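Local coordinates for protein KLLA0B12012p (Kluyveromyces lactis, PDB 6Y3P) that is a direct partner of the mRNA decapping enzyme Dcp2 and probably binds ATP through its C-terminal ATP-grasp domain, the part described here, at residues V221-D226 and E306-A311; Q299-V304 and V392-L397; G153-K158 and F167-E172; F106-N111 and R131-S136. All coordinates share one frame; numbering follows the deposited sequence.

Contact 1: residues V221-D226 and E306-A311; sequences VTCSGD and ELFKAA
The aromatic ring of Phe308 takes the sulfur of Cys223 over one face. Cys223 SG stands 3.7 Å from the centroid of the Phe308 ring and 30° off its normal, a cysteine sulfur-aromatic contact. The sulfur is displaced toward the far end of the ring, and its closest approach is 3.3 Å, between Cys223 SG and Phe308 CZ. With SG beside the backbone N of Cys223 (chi1 -79°), the thiol points from strand 215-224 toward the ring of Phe308.

Apolar packing completes the contact. One branch of Val221, two residues earlier on the same face of the strand, brings its CG1 to 4.1 Å from Phe308 CE2, meeting the ring obliquely as the two side chains slide past each other in opposite directions. Being anti to the backbone N (chi1 178°), this branch is the one that reaches the ring. Beyond the two segments, Phe319 meets the Phe308 ring edge-to-face, while Phe331 and Val229 from the flanking strands touch it as well. Replacing Phe308 by alanine would probably open a gap in this buried layer, leaving the Cys223 sulfur without its aromatic partner and Val221 CG1 with less to pack on.

The arrangement is that of a helix laid over a beta-sheet: an aromatic side chain from helix 290-313 packs into the interface with the antiparallel sheet of this ATP-grasp, tubulin-tyrosine ligase-like domain.

Contact 2: residues Q299-V304 and V392-L397; sequences QIHEAV and VEVLKL
The imidazole of His301 carries a methyl group of Val394 over one face: Val394 CG1 sits 3.6 Å above the plane, offset toward the rim, in a CH-pi contact 4.0 Å from the centroid of the His301 ring. Val392 CG1 approaches His301 CE1 obliquely, and both valines cross the histidine side chain at about a right angle. The ring's polar end is held elsewhere, with NE2 hydrogen-bonded to Asp233, which should limit rotation of the imidazole against the valines.

Val394 uses its two branches separately. CG1 lies beside its own backbone N (chi1 -59°) and takes the ring, leaving CG2 to meet Val304 CG1 at 3.8 Å, one turn farther along the helix.

The axes of helix 299-304 and strand 392-396 approach to 8.0 Å, their N-to-C directions 30° apart. Strand 391-396 pairs antiparallel with strand 228-239, whose Val229 and Val231 touch Val304; from helix 290-313, Ile300 and Val304 also reach Phe333 and Phe331, respectively, of strand 326-335.

Contact 3: residues G153-K158 and F167-E172; sequences GIRIFK and FDSFEE
Arg155 NH1 donates a hydrogen bond to Ser169 OG, 2.9 Å away. The hydroxyl lies at the edge of the guanidinium, only 9° out of its plane, yet the bond is bent, with an N-H...O angle of 134°. Nearer the backbone, Arg155 CD passes Phe170 CE1 at 4.1 Å; the ring and the guanidinium are turned 72° apart, so the phenyl packs against the aliphatic part of the arginine and does not stack on its charged end.

These residues join a strand of the five-stranded antiparallel sheet to the helix that follows it in the chain, 160-171. Gly153 comes just after the partly disordered loop from strand 140-145, consistent with the mobile glycine-rich loop that covers the nucleotide in ATP-grasp enzymes.

Asp252 forms a salt bridge with Arg155 NE, so the guanidinium is held from a second side. The bend at chi3 (68°) turns the head group toward the helix. Ser169 OG is in turn hydrogen-bonded to Ile166 O, one turn back in its own helix, which fixes the acceptor. With a leucine in place of Arg155, Asp252 would probably be left without its salt-bridge mate and Ser169 OG without its donor from the strand.

Contact 4: residues F106-N111 and R131-S136; sequences FLESFN and RQELES
Glu108 and Glu133 face each other with their carboxylates in contact, Glu108 OE1 lying 3.0 Å from Glu133 OE1. A second pair of oxygens, Glu108 OE2 and Glu133 OE2, is 3.3 Å apart. The two side chains come from opposite directions and their carboxylate planes are turned 88° against each other. Glu108 is extended beyond CG and reaches straight across, whereas Glu133 folds at chi2 (-68°), which turns its carboxylate toward that of Glu108. The backbone of Glu108 pairs with Glu199 of strand 194-200.

Phe110, two residues on and facing the helix as Glu108 does, brings the far end of its ring to the helix. Phe110 CZ touches Glu133 CG at 3.8 Å, with the methylene placed obliquely to the ring. Glu133 therefore presents its aliphatic part to the aromatic and its charged end to Glu108. Trp141, from strand 140-145, touches Glu108, Phe110 and Glu133, and so packs against both sides of the contact between helix 128-136 and the segment leading into strand 109-113, an outermost strand of the sheet.

Two acceptors this close would be expected to repel. Lys139 probably offsets part of that, through a salt bridge to Glu108 OE1 and a long, weak ion pair with Glu133 OE1; the proximity could still raise the pKa of one glutamate, so that a proton may at times be held between them.

How the contacts relate
The four contacts fall into two groups. Contacts 1 and 2, with centres 8 Å apart, use helix 290-313 and the same sheet; they are continuous, since Phe308 CB packs on Leu395 CD2 at 3.7 Å and Val221 CG1 on Val304 CG1 at 3.8 Å. Contacts 3 and 4 belong to the five-stranded sheet, their centres 17 Å apart, and meet where Phe157 CE2 touches Leu134 CD1 at 4.1 Å. Contact 3 lies about 38 Å, centre to centre, from contact 1, across the chain's centre. Contact 4 is nearer, centred about 25 Å from contact 1, its nearest atoms about 7 Å from contacts 1 and 2. In ATP-grasp enzymes the nucleotide generally binds between two such sheet-bearing lobes.

Contact 1: residues V221-D226 and E306-A311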
loop_
_atom_site.group_PDB
_atom_site.type_symbol
_atom_site.label_atom_id
_atom_site.label_comp_id
_atom_site.label_asym_id
_atom_site.label_seq_id
_atom_site.Cartn_x
_atom_site.Cartn_y
_atom_site.Cartn_z
ATOM N N VAL A 221 -4.025 6.310 2.742
ATOM C CA VAL A 221 -5.106 6.554 1.810
ATOM C C VAL A 221 -6.395 6.105 2.471
ATOM O O VAL A 221 -6.483 4.957 2.888
ATOM C CB VAL A 221 -4.844 5.813 0.480
ATOM C CG1 VAL A 221 -6.004 6.010 -0.501
ATOM C CG2 VAL A 221 -3.527 6.254 -0.147
ATOM N N THR A 222 -7.386 7.005 2.586
ATOM C CA THR A 222 -8.668 6.667 3.199
ATOM C C THR A 222 -9.744 6.606 2.150
ATOM O O THR A 222 -9.957 7.563 1.418
ATOM C CB THR A 222 -9.034 7.615 4.378
ATOM O OG1 THR A 222 -7.940 7.705 5.280
ATOM C CG2 THR A 222 -10.274 7.164 5.144
ATOM N N CYS A 223 -10.401 5.467 2.066
ATOM C CA CYS A 223 -11.579 5.266 1.231
ATOM C C CYS A 223 -12.737 5.458 2.125
ATOM O O CYS A 223 -12.751 4.888 3.202
ATOM C CB CYS A 223 -11.605 3.870 0.623
ATOM S SG CYS A 223 -10.532 3.701 -0.801
ATOM N N SER A 224 -13.719 6.205 1.678
ATOM C CA SER A 224 -14.937 6.447 2.441
ATOM C C SER A 224 -16.193 6.169 1.589
ATOM O O SER A 224 -16.341 6.754 0.519
ATOM C CB SER A 224 -14.952 7.876 2.969
ATOM O OG SER A 224 -16.137 8.065 3.721
ATOM N N GLY A 225 -17.055 5.276 2.079
ATOM C CA GLY A 225 -18.325 4.894 1.462
ATOM C C GLY A 225 -18.210 4.357 0.050
ATOM O O GLY A 225 -17.240 3.663 -0.265
ATOM N N ASP A 226 -19.204 4.708 -0.823
ATOM C CA ASP A 226 -19.235 4.300 -2.227
ATOM C C ASP A 226 -19.362 5.499 -3.203
ATOM O O ASP A 226 -20.454 5.783 -3.687
ATOM C CB ASP A 226 -20.319 3.232 -2.475
ATOM C CG ASP A 226 -20.325 2.568 -3.851
ATOM O OD1 ASP A 226 -19.753 3.158 -4.813
ATOM O OD2 ASP A 226 -20.979 1.506 -3.992
ATOM N N GLU A 306 -6.265 6.335 -10.221
ATOM C CA GLU A 306 -6.216 5.361 -11.312
ATOM C C GLU A 306 -6.397 3.954 -10.778
ATOM O O GLU A 306 -7.158 3.180 -11.364
ATOM C CB GLU A 306 -4.880 5.490 -12.066
ATOM C CG GLU A 306 -4.781 6.719 -12.953
ATOM C CD GLU A 306 -5.837 6.748 -14.038
ATOM O OE1 GLU A 306 -5.799 5.844 -14.902
ATOM O OE2 GLU A 306 -6.760 7.593 -13.959
ATOM N N LEU A 307 -5.760 3.637 -9.635
ATOM C CA LEU A 307 -5.888 2.314 -9.012
ATOM C C LEU A 307 -7.300 2.030 -8.561
ATOM O O LEU A 307 -7.806 0.932 -8.798
ATOM C CB LEU A 307 -4.869 2.094 -7.876
ATOM C CG LEU A 307 -4.870 0.712 -7.202
ATOM C CD1 LEU A 307 -4.779 -0.423 -8.246
ATOM C CD2 LEU A 307 -3.742 0.585 -6.253
ATOM N N PHE A 308 -7.949 2.999 -7.935
ATOM C CA PHE A 308 -9.325 2.798 -7.512
ATOM C C PHE A 308 -10.277 2.703 -8.717
ATOM O O PHE A 308 -11.207 1.901 -8.678
ATOM C CB PHE A 308 -9.745 3.831 -6.452
ATOM C CG PHE A 308 -9.261 3.352 -5.099
ATOM C CD1 PHE A 308 -9.848 2.248 -4.480
ATOM C CD2 PHE A 308 -8.152 3.933 -4.495
ATOM C CE1 PHE A 308 -9.341 1.746 -3.286
ATOM C CE2 PHE A 308 -7.646 3.429 -3.295
ATOM C CZ PHE A 308 -8.239 2.339 -2.700
ATOM N N LYS A 309 -9.985 3.406 -9.819
ATOM C CA LYS A 309 -10.788 3.277 -11.040
ATOM C C LYS A 309 -10.597 1.854 -11.622
ATOM O O LYS A 309 -11.582 1.202 -11.994
ATOM C CB LYS A 309 -10.436 4.343 -12.070
ATOM C CG LYS A 309 -10.871 5.726 -11.639
ATOM C CD LYS A 309 -11.151 6.637 -12.825
ATOM C CE LYS A 309 -10.083 7.661 -13.066
ATOM N NZ LYS A 309 -10.624 8.810 -13.839
ATOM N N ALA A 310 -9.343 1.354 -11.599
ATOM C CA ALA A 310 -8.971 0.006 -12.053
ATOM C C ALA A 310 -9.712 -1.053 -11.262
ATOM O O ALA A 310 -10.409 -1.864 -11.857
ATOM C CB ALA A 310 -7.465 -0.205 -11.914
ATOM N N ALA A 311 -9.584 -0.996 -9.913
ATOM C CA ALA A 311 -10.135 -1.897 -8.897
ATOM C C ALA A 311 -11.639 -2.077 -8.961
ATOM O O ALA A 311 -12.129 -3.195 -8.857
ATOM C CB ALA A 311 -9.734 -1.413 -7.515
#

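Contact 2: residues Q299-V304 and V392-L397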
loop_
_atom_site.group_PDB
_atom_site.type_symbol
_atom_site.label_atom_id
_atom_site.label_comp_id
_atom_site.label_asym_id
_atom_site.label_seq_id
_atom_site.Cartn_x
_atom_site.Cartn_y
_atom_site.Cartn_z
ATOM N N GLN A 299 2.033 12.753 -8.746
ATOM C CA GLN A 299 2.113 11.336 -9.180
ATOM C C GLN A 299 1.380 10.399 -8.235
ATOM O O GLN A 299 0.680 9.499 -8.701
ATOM C CB GLN A 299 3.560 10.843 -9.262
ATOM C CG GLN A 299 4.431 11.545 -10.283
ATOM C CD GLN A 299 5.853 11.072 -10.137
ATOM O OE1 GLN A 299 6.182 9.925 -10.475
ATOM N NE2 GLN A 299 6.723 11.943 -9.606
ATOM N N ILE A 300 1.519 10.606 -6.911
ATOM C CA ILE A 300 0.855 9.742 -5.917
ATOM C C ILE A 300 -0.686 9.832 -6.040
ATOM O O ILE A 300 -1.373 8.805 -6.069
ATOM C CB ILE A 300 1.393 9.992 -4.476
ATOM C CG1 ILE A 300 2.766 9.298 -4.321
ATOM C CG2 ILE A 300 0.393 9.488 -3.404
ATOM C CD1 ILE A 300 3.693 9.763 -3.160
ATOM N N HIS A 301 -1.211 11.047 -6.136
ATOM C CA HIS A 301 -2.652 11.278 -6.259
ATOM C C HIS A 301 -3.168 10.698 -7.528
ATOM O O HIS A 301 -4.251 10.153 -7.532
ATOM C CB HIS A 301 -2.937 12.771 -6.275
ATOM C CG HIS A 301 -2.667 13.440 -4.981
ATOM N ND1 HIS A 301 -3.068 14.729 -4.755
ATOM C CD2 HIS A 301 -2.060 12.971 -3.874
ATOM C CE1 HIS A 301 -2.704 15.002 -3.517
ATOM N NE2 HIS A 301 -2.109 13.966 -2.950
ATOM N N GLU A 302 -2.407 10.808 -8.612
ATOM C CA GLU A 302 -2.803 10.246 -9.881
ATOM C C GLU A 302 -2.854 8.727 -9.853
ATOM O O GLU A 302 -3.827 8.144 -10.333
ATOM C CB GLU A 302 -1.898 10.782 -10.997
ATOM C CG GLU A 302 -2.526 10.736 -12.374
ATOM C CD GLU A 302 -3.963 11.211 -12.525
ATOM O OE1 GLU A 302 -4.387 12.156 -11.817
ATOM O OE2 GLU A 302 -4.661 10.636 -13.389
ATOM N N ALA A 303 -1.833 8.096 -9.247
ATOM C CA ALA A 303 -1.691 6.642 -9.146
ATOM C C ALA A 303 -2.773 5.990 -8.275
ATOM O O ALA A 303 -3.314 4.939 -8.651
ATOM C CB ALA A 303 -0.298 6.277 -8.665
ATOM N N VAL A 304 -3.110 6.646 -7.135
ATOM C CA VAL A 304 -4.157 6.229 -6.200
ATOM C C VAL A 304 -5.549 6.262 -6.913
ATOM O O VAL A 304 -6.294 5.292 -6.852
ATOM C CB VAL A 304 -4.128 7.094 -4.895
ATOM C CG1 VAL A 304 -5.404 6.915 -4.099
ATOM C CG2 VAL A 304 -2.910 6.762 -4.017
ATOM N N VAL A 392 -6.806 15.220 0.887
ATOM C CA VAL A 392 -7.247 15.568 -0.459
ATOM C C VAL A 392 -8.089 14.487 -1.146
ATOM O O VAL A 392 -7.647 13.345 -1.284
ATOM C CB VAL A 392 -5.986 15.949 -1.286
ATOM C CG1 VAL A 392 -6.347 16.428 -2.694
ATOM C CG2 VAL A 392 -5.140 16.989 -0.546
ATOM N N GLU A 393 -9.274 14.877 -1.633
ATOM C CA GLU A 393 -10.149 13.989 -2.383
ATOM C C GLU A 393 -9.607 13.849 -3.801
ATOM O O GLU A 393 -9.619 14.828 -4.552
ATOM C CB GLU A 393 -11.571 14.506 -2.403
ATOM C CG GLU A 393 -12.550 13.414 -2.779
ATOM C CD GLU A 393 -13.880 13.976 -3.210
ATOM O OE1 GLU A 393 -14.053 14.224 -4.424
ATOM O OE2 GLU A 393 -14.712 14.261 -2.324
ATOM N N VAL A 394 -9.127 12.629 -4.158
ATOM C CA VAL A 394 -8.479 12.343 -5.442
ATOM C C VAL A 394 -9.391 11.588 -6.411
ATOM O O VAL A 394 -9.105 11.520 -7.608
ATOM C CB VAL A 394 -7.108 11.633 -5.252
ATOM C CG1 VAL A 394 -6.168 12.481 -4.415
ATOM C CG2 VAL A 394 -7.269 10.237 -4.631
ATOM N N LEU A 395 -10.473 11.008 -5.895
ATOM C CA LEU A 395 -11.468 10.299 -6.702
ATOM C C LEU A 395 -12.776 10.307 -5.991
ATOM O O LEU A 395 -12.810 10.142 -4.769
ATOM C CB LEU A 395 -11.056 8.841 -6.999
ATOM C CG LEU A 395 -11.958 8.060 -7.975
ATOM C CD1 LEU A 395 -11.798 8.561 -9.432
ATOM C CD2 LEU A 395 -11.726 6.558 -7.872
ATOM N N LYS A 396 -13.856 10.479 -6.758
ATOM C CA LYS A 396 -15.222 10.394 -6.273
ATOM C C LYS A 396 -16.044 9.662 -7.306
ATOM O O LYS A 396 -16.105 10.096 -8.462
ATOM C CB LYS A 396 -15.808 11.779 -5.986
ATOM C CG LYS A 396 -17.096 11.750 -5.160
ATOM C CD LYS A 396 -18.127 12.813 -5.615
ATOM C CE LYS A 396 -17.801 14.248 -5.258
ATOM N NZ LYS A 396 -17.849 14.504 -3.791
ATOM N N LEU A 397 -16.652 8.538 -6.912
ATOM C CA LEU A 397 -17.562 7.783 -7.773
ATOM C C LEU A 397 -18.969 7.873 -7.209
ATOM O O LEU A 397 -19.152 7.740 -5.991
ATOM C CB LEU A 397 -17.158 6.304 -7.894
ATOM C CG LEU A 397 -15.778 5.994 -8.484
ATOM C CD1 LEU A 397 -15.466 4.529 -8.325
ATOM C CD2 LEU A 397 -15.688 6.376 -9.957
#

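Contact 3: residues G153-K158 and F167-E172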
loop_
_atom_site.group_PDB
_atom_site.type_symbol
_atom_site.label_atom_id
_atom_site.label_comp_id
_atom_site.label_asym_id
_atom_site.label_seq_id
_atom_site.Cartn_x
_atom_site.Cartn_y
_atom_site.Cartn_z
ATOM N N GLY A 153 18.879 -17.159 -2.249
ATOM C CA GLY A 153 19.158 -15.727 -2.312
ATOM C C GLY A 153 18.494 -15.003 -3.465
ATOM O O GLY A 153 18.419 -15.550 -4.571
ATOM N N ILE A 154 18.026 -13.753 -3.213
ATOM C CA ILE A 154 17.354 -12.946 -4.234
ATOM C C ILE A 154 18.431 -12.330 -5.190
ATOM O O ILE A 154 19.368 -11.665 -4.736
ATOM C CB ILE A 154 16.275 -11.936 -3.700
ATOM C CG1 ILE A 154 16.844 -10.565 -3.312
ATOM C CG2 ILE A 154 15.452 -12.530 -2.535
ATOM C CD1 ILE A 154 15.796 -9.428 -3.205
ATOM N N ARG A 155 18.313 -12.637 -6.502
ATOM C CA ARG A 155 19.255 -12.236 -7.545
ATOM C C ARG A 155 18.668 -11.321 -8.640
ATOM O O ARG A 155 17.514 -11.479 -9.052
ATOM C CB ARG A 155 19.908 -13.481 -8.172
ATOM C CG ARG A 155 20.825 -14.236 -7.208
ATOM C CD ARG A 155 21.569 -15.377 -7.871
ATOM N NE ARG A 155 22.561 -14.911 -8.846
ATOM C CZ ARG A 155 23.338 -15.706 -9.583
ATOM N NH1 ARG A 155 23.258 -17.026 -9.459
ATOM N NH2 ARG A 155 24.196 -15.185 -10.451
ATOM N N ILE A 156 19.497 -10.375 -9.111
ATOM C CA ILE A 156 19.174 -9.396 -10.157
ATOM C C ILE A 156 19.516 -9.942 -11.543
ATOM O O ILE A 156 20.516 -10.661 -11.715
ATOM C CB ILE A 156 19.878 -8.019 -9.879
ATOM C CG1 ILE A 156 19.319 -7.408 -8.611
ATOM C CG2 ILE A 156 19.682 -7.002 -11.026
ATOM C CD1 ILE A 156 20.106 -6.314 -8.090
ATOM N N PHE A 157 18.704 -9.562 -12.529
ATOM C CA PHE A 157 18.875 -9.895 -13.943
ATOM C C PHE A 157 18.049 -8.932 -14.787
ATOM O O PHE A 157 17.171 -8.243 -14.260
ATOM C CB PHE A 157 18.437 -11.341 -14.206
ATOM C CG PHE A 157 16.950 -11.584 -14.063
ATOM C CD1 PHE A 157 16.389 -11.851 -12.815
ATOM C CD2 PHE A 157 16.118 -11.588 -15.183
ATOM C CE1 PHE A 157 15.020 -12.080 -12.681
ATOM C CE2 PHE A 157 14.757 -11.850 -15.054
ATOM C CZ PHE A 157 14.214 -12.100 -13.802
ATOM N N LYS A 158 18.284 -8.921 -16.095
ATOM C CA LYS A 158 17.518 -8.108 -17.041
ATOM C C LYS A 158 16.992 -8.937 -18.213
ATOM O O LYS A 158 15.982 -8.561 -18.799
ATOM C CB LYS A 158 18.349 -6.934 -17.569
ATOM C CG LYS A 158 18.524 -5.790 -16.572
ATOM C CD LYS A 158 18.680 -4.434 -17.280
ATOM C CE LYS A 158 20.032 -4.213 -17.923
ATOM N NZ LYS A 158 21.150 -4.319 -16.946
ATOM N N PHE A 167 19.527 -19.832 -12.865
ATOM C CA PHE A 167 18.942 -21.160 -12.628
ATOM C C PHE A 167 19.923 -22.298 -12.827
ATOM O O PHE A 167 19.894 -23.245 -12.049
ATOM C CB PHE A 167 17.659 -21.380 -13.456
ATOM C CG PHE A 167 16.426 -20.908 -12.721
ATOM C CD1 PHE A 167 15.805 -21.719 -11.788
ATOM C CD2 PHE A 167 15.948 -19.613 -12.891
ATOM C CE1 PHE A 167 14.710 -21.255 -11.060
ATOM C CE2 PHE A 167 14.825 -19.165 -12.196
ATOM C CZ PHE A 167 14.228 -19.973 -11.266
ATOM N N ASP A 168 20.783 -22.212 -13.858
ATOM C CA ASP A 168 21.824 -23.192 -14.163
ATOM C C ASP A 168 22.827 -23.276 -13.003
ATOM O O ASP A 168 23.238 -24.372 -12.623
ATOM C CB ASP A 168 22.578 -22.774 -15.445
ATOM C CG ASP A 168 21.881 -23.034 -16.770
ATOM O OD1 ASP A 168 20.760 -23.576 -16.758
ATOM O OD2 ASP A 168 22.450 -22.676 -17.816
ATOM N N SER A 169 23.213 -22.101 -12.447
ATOM C CA SER A 169 24.152 -21.999 -11.332
ATOM C C SER A 169 23.574 -22.522 -10.007
ATOM O O SER A 169 24.352 -22.834 -9.104
ATOM C CB SER A 169 24.689 -20.575 -11.192
ATOM O OG SER A 169 23.782 -19.700 -10.543
ATOM N N PHE A 170 22.228 -22.631 -9.892
ATOM C CA PHE A 170 21.559 -23.161 -8.698
ATOM C C PHE A 170 21.720 -24.682 -8.656
ATOM O O PHE A 170 21.902 -25.243 -7.573
ATOM C CB PHE A 170 20.059 -22.787 -8.669
ATOM C CG PHE A 170 19.681 -21.348 -8.357
ATOM C CD1 PHE A 170 20.538 -20.520 -7.627
ATOM C CD2 PHE A 170 18.454 -20.832 -8.761
ATOM C CE1 PHE A 170 20.186 -19.194 -7.342
ATOM C CE2 PHE A 170 18.098 -19.509 -8.470
ATOM C CZ PHE A 170 18.959 -18.706 -7.744
ATOM N N GLU A 171 21.690 -25.329 -9.851
ATOM C CA GLU A 171 21.839 -26.772 -10.079
ATOM C C GLU A 171 23.248 -27.278 -9.761
ATOM O O GLU A 171 23.413 -28.457 -9.440
ATOM C CB GLU A 171 21.515 -27.132 -11.551
ATOM C CG GLU A 171 20.088 -26.850 -12.011
ATOM C CD GLU A 171 18.974 -27.606 -11.315
ATOM O OE1 GLU A 171 19.188 -28.782 -10.943
ATOM O OE2 GLU A 171 17.879 -27.022 -11.150
ATOM N N GLU A 172 24.267 -26.409 -9.914
ATOM C CA GLU A 172 25.666 -26.771 -9.691
ATOM C C GLU A 172 26.326 -25.814 -8.718
ATOM O O GLU A 172 25.967 -25.805 -7.544
ATOM C CB GLU A 172 26.425 -26.814 -11.024
ATOM C CG GLU A 172 26.057 -28.007 -11.895
ATOM C CD GLU A 172 26.242 -27.857 -13.394
ATOM O OE1 GLU A 172 26.756 -26.805 -13.842
ATOM O OE2 GLU A 172 25.865 -28.800 -14.128
#

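Contact 4: residues F106-N111 and R131-S136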
loop_
_atom_site.group_PDB
_atom_site.type_symbol
_atom_site.label_atom_id
_atom_site.label_comp_id
_atom_site.label_asym_id
_atom_site.label_seq_id
_atom_site.Cartn_x
_atom_site.Cartn_y
_atom_site.Cartn_z
ATOM N N PHE A 106 4.100 1.593 -11.414
ATOM C CA PHE A 106 3.840 0.309 -10.753
ATOM C C PHE A 106 4.945 -0.717 -11.010
ATOM O O PHE A 106 5.378 -0.890 -12.154
ATOM C CB PHE A 106 2.470 -0.258 -11.185
ATOM C CG PHE A 106 2.135 -1.618 -10.630
ATOM C CD1 PHE A 106 2.048 -1.827 -9.256
ATOM C CD2 PHE A 106 1.864 -2.684 -11.479
ATOM C CE1 PHE A 106 1.695 -3.080 -8.746
ATOM C CE2 PHE A 106 1.521 -3.935 -10.963
ATOM C CZ PHE A 106 1.434 -4.121 -9.602
ATOM N N LEU A 107 5.369 -1.411 -9.949
ATOM C CA LEU A 107 6.391 -2.439 -10.032
ATOM C C LEU A 107 5.676 -3.735 -10.147
ATOM O O LEU A 107 5.059 -4.179 -9.187
ATOM C CB LEU A 107 7.322 -2.437 -8.795
ATOM C CG LEU A 107 8.184 -1.211 -8.629
ATOM C CD1 LEU A 107 8.860 -1.217 -7.300
ATOM C CD2 LEU A 107 9.186 -1.054 -9.766
ATOM N N GLU A 108 5.654 -4.286 -11.364
ATOM C CA GLU A 108 4.992 -5.544 -11.659
ATOM C C GLU A 108 5.684 -6.675 -10.918
ATOM O O GLU A 108 6.884 -6.598 -10.651
ATOM C CB GLU A 108 5.078 -5.855 -13.153
ATOM C CG GLU A 108 4.372 -4.867 -14.049
ATOM C CD GLU A 108 4.678 -5.134 -15.504
ATOM O OE1 GLU A 108 5.843 -4.921 -15.911
ATOM O OE2 GLU A 108 3.767 -5.601 -16.226
ATOM N N SER A 109 4.925 -7.714 -10.591
ATOM C CA SER A 109 5.419 -8.941 -9.981
ATOM C C SER A 109 4.702 -10.098 -10.654
ATOM O O SER A 109 3.593 -9.934 -11.185
ATOM C CB SER A 109 5.186 -8.958 -8.475
ATOM O OG SER A 109 3.809 -8.800 -8.181
ATOM N N PHE A 110 5.373 -11.243 -10.710
ATOM C CA PHE A 110 4.845 -12.454 -11.319
ATOM C C PHE A 110 5.250 -13.615 -10.462
ATOM O O PHE A 110 6.207 -13.511 -9.707
ATOM C CB PHE A 110 5.390 -12.648 -12.740
ATOM C CG PHE A 110 5.178 -11.479 -13.667
ATOM C CD1 PHE A 110 6.140 -10.484 -13.788
ATOM C CD2 PHE A 110 4.020 -11.378 -14.430
ATOM C CE1 PHE A 110 5.942 -9.397 -14.648
ATOM C CE2 PHE A 110 3.828 -10.294 -15.296
ATOM C CZ PHE A 110 4.790 -9.313 -15.401
ATOM N N ASN A 111 4.498 -14.714 -10.559
ATOM C CA ASN A 111 4.769 -15.946 -9.832
ATOM C C ASN A 111 5.202 -17.010 -10.822
ATOM O O ASN A 111 4.549 -17.219 -11.847
ATOM C CB ASN A 111 3.560 -16.370 -9.004
ATOM C CG ASN A 111 3.634 -15.845 -7.596
ATOM O OD1 ASN A 111 3.273 -14.698 -7.310
ATOM N ND2 ASN A 111 4.179 -16.653 -6.700
ATOM N N ARG A 131 7.015 -13.534 -19.685
ATOM C CA ARG A 131 7.865 -13.813 -20.858
ATOM C C ARG A 131 7.999 -12.570 -21.735
ATOM O O ARG A 131 9.116 -12.174 -22.081
ATOM C CB ARG A 131 7.291 -14.990 -21.672
ATOM C CG ARG A 131 7.945 -15.249 -23.046
ATOM C CD ARG A 131 9.182 -16.114 -22.950
ATOM N NE ARG A 131 9.329 -16.992 -24.107
ATOM C CZ ARG A 131 9.852 -18.215 -24.054
ATOM N NH1 ARG A 131 9.947 -18.951 -25.155
ATOM N NH2 ARG A 131 10.276 -18.714 -22.899
ATOM N N GLN A 132 6.845 -11.952 -22.057
ATOM C CA GLN A 132 6.722 -10.779 -22.908
ATOM C C GLN A 132 7.427 -9.578 -22.329
ATOM O O GLN A 132 8.071 -8.836 -23.063
ATOM C CB GLN A 132 5.248 -10.474 -23.186
ATOM C CG GLN A 132 5.035 -10.003 -24.616
ATOM C CD GLN A 132 3.599 -10.018 -25.031
ATOM O OE1 GLN A 132 2.681 -9.774 -24.231
ATOM N NE2 GLN A 132 3.389 -10.191 -26.328
ATOM N N GLU A 133 7.351 -9.423 -21.014
ATOM C CA GLU A 133 8.015 -8.357 -20.286
ATOM C C GLU A 133 9.543 -8.487 -20.385
ATOM O O GLU A 133 10.221 -7.518 -20.719
ATOM C CB GLU A 133 7.563 -8.381 -18.817
ATOM C CG GLU A 133 6.173 -7.814 -18.593
ATOM C CD GLU A 133 6.030 -6.321 -18.822
ATOM O OE1 GLU A 133 7.005 -5.576 -18.567
ATOM O OE2 GLU A 133 4.939 -5.898 -19.266
ATOM N N LEU A 134 10.077 -9.696 -20.096
ATOM C CA LEU A 134 11.516 -10.007 -20.135
ATOM C C LEU A 134 12.073 -9.830 -21.550
ATOM O O LEU A 134 13.200 -9.358 -21.720
ATOM C CB LEU A 134 11.719 -11.454 -19.648
ATOM C CG LEU A 134 12.075 -11.722 -18.164
ATOM C CD1 LEU A 134 11.467 -10.709 -17.201
ATOM C CD2 LEU A 134 11.708 -13.126 -17.782
ATOM N N GLU A 135 11.251 -10.188 -22.566
ATOM C CA GLU A 135 11.576 -10.074 -23.990
ATOM C C GLU A 135 11.677 -8.623 -24.434
ATOM O O GLU A 135 12.477 -8.324 -25.320
ATOM C CB GLU A 135 10.557 -10.826 -24.835
ATOM C CG GLU A 135 10.955 -12.263 -25.068
ATOM C CD GLU A 135 10.037 -13.052 -25.976
ATOM O OE1 GLU A 135 9.845 -14.260 -25.705
ATOM O OE2 GLU A 135 9.530 -12.477 -26.968
ATOM N N SER A 136 10.907 -7.720 -23.781
ATOM C CA SER A 136 10.892 -6.275 -24.056
ATOM C C SER A 136 12.228 -5.598 -23.713
ATOM O O SER A 136 12.545 -4.562 -24.295
ATOM C CB SER A 136 9.696 -5.597 -23.383
ATOM O OG SER A 136 10.052 -4.715 -22.331
#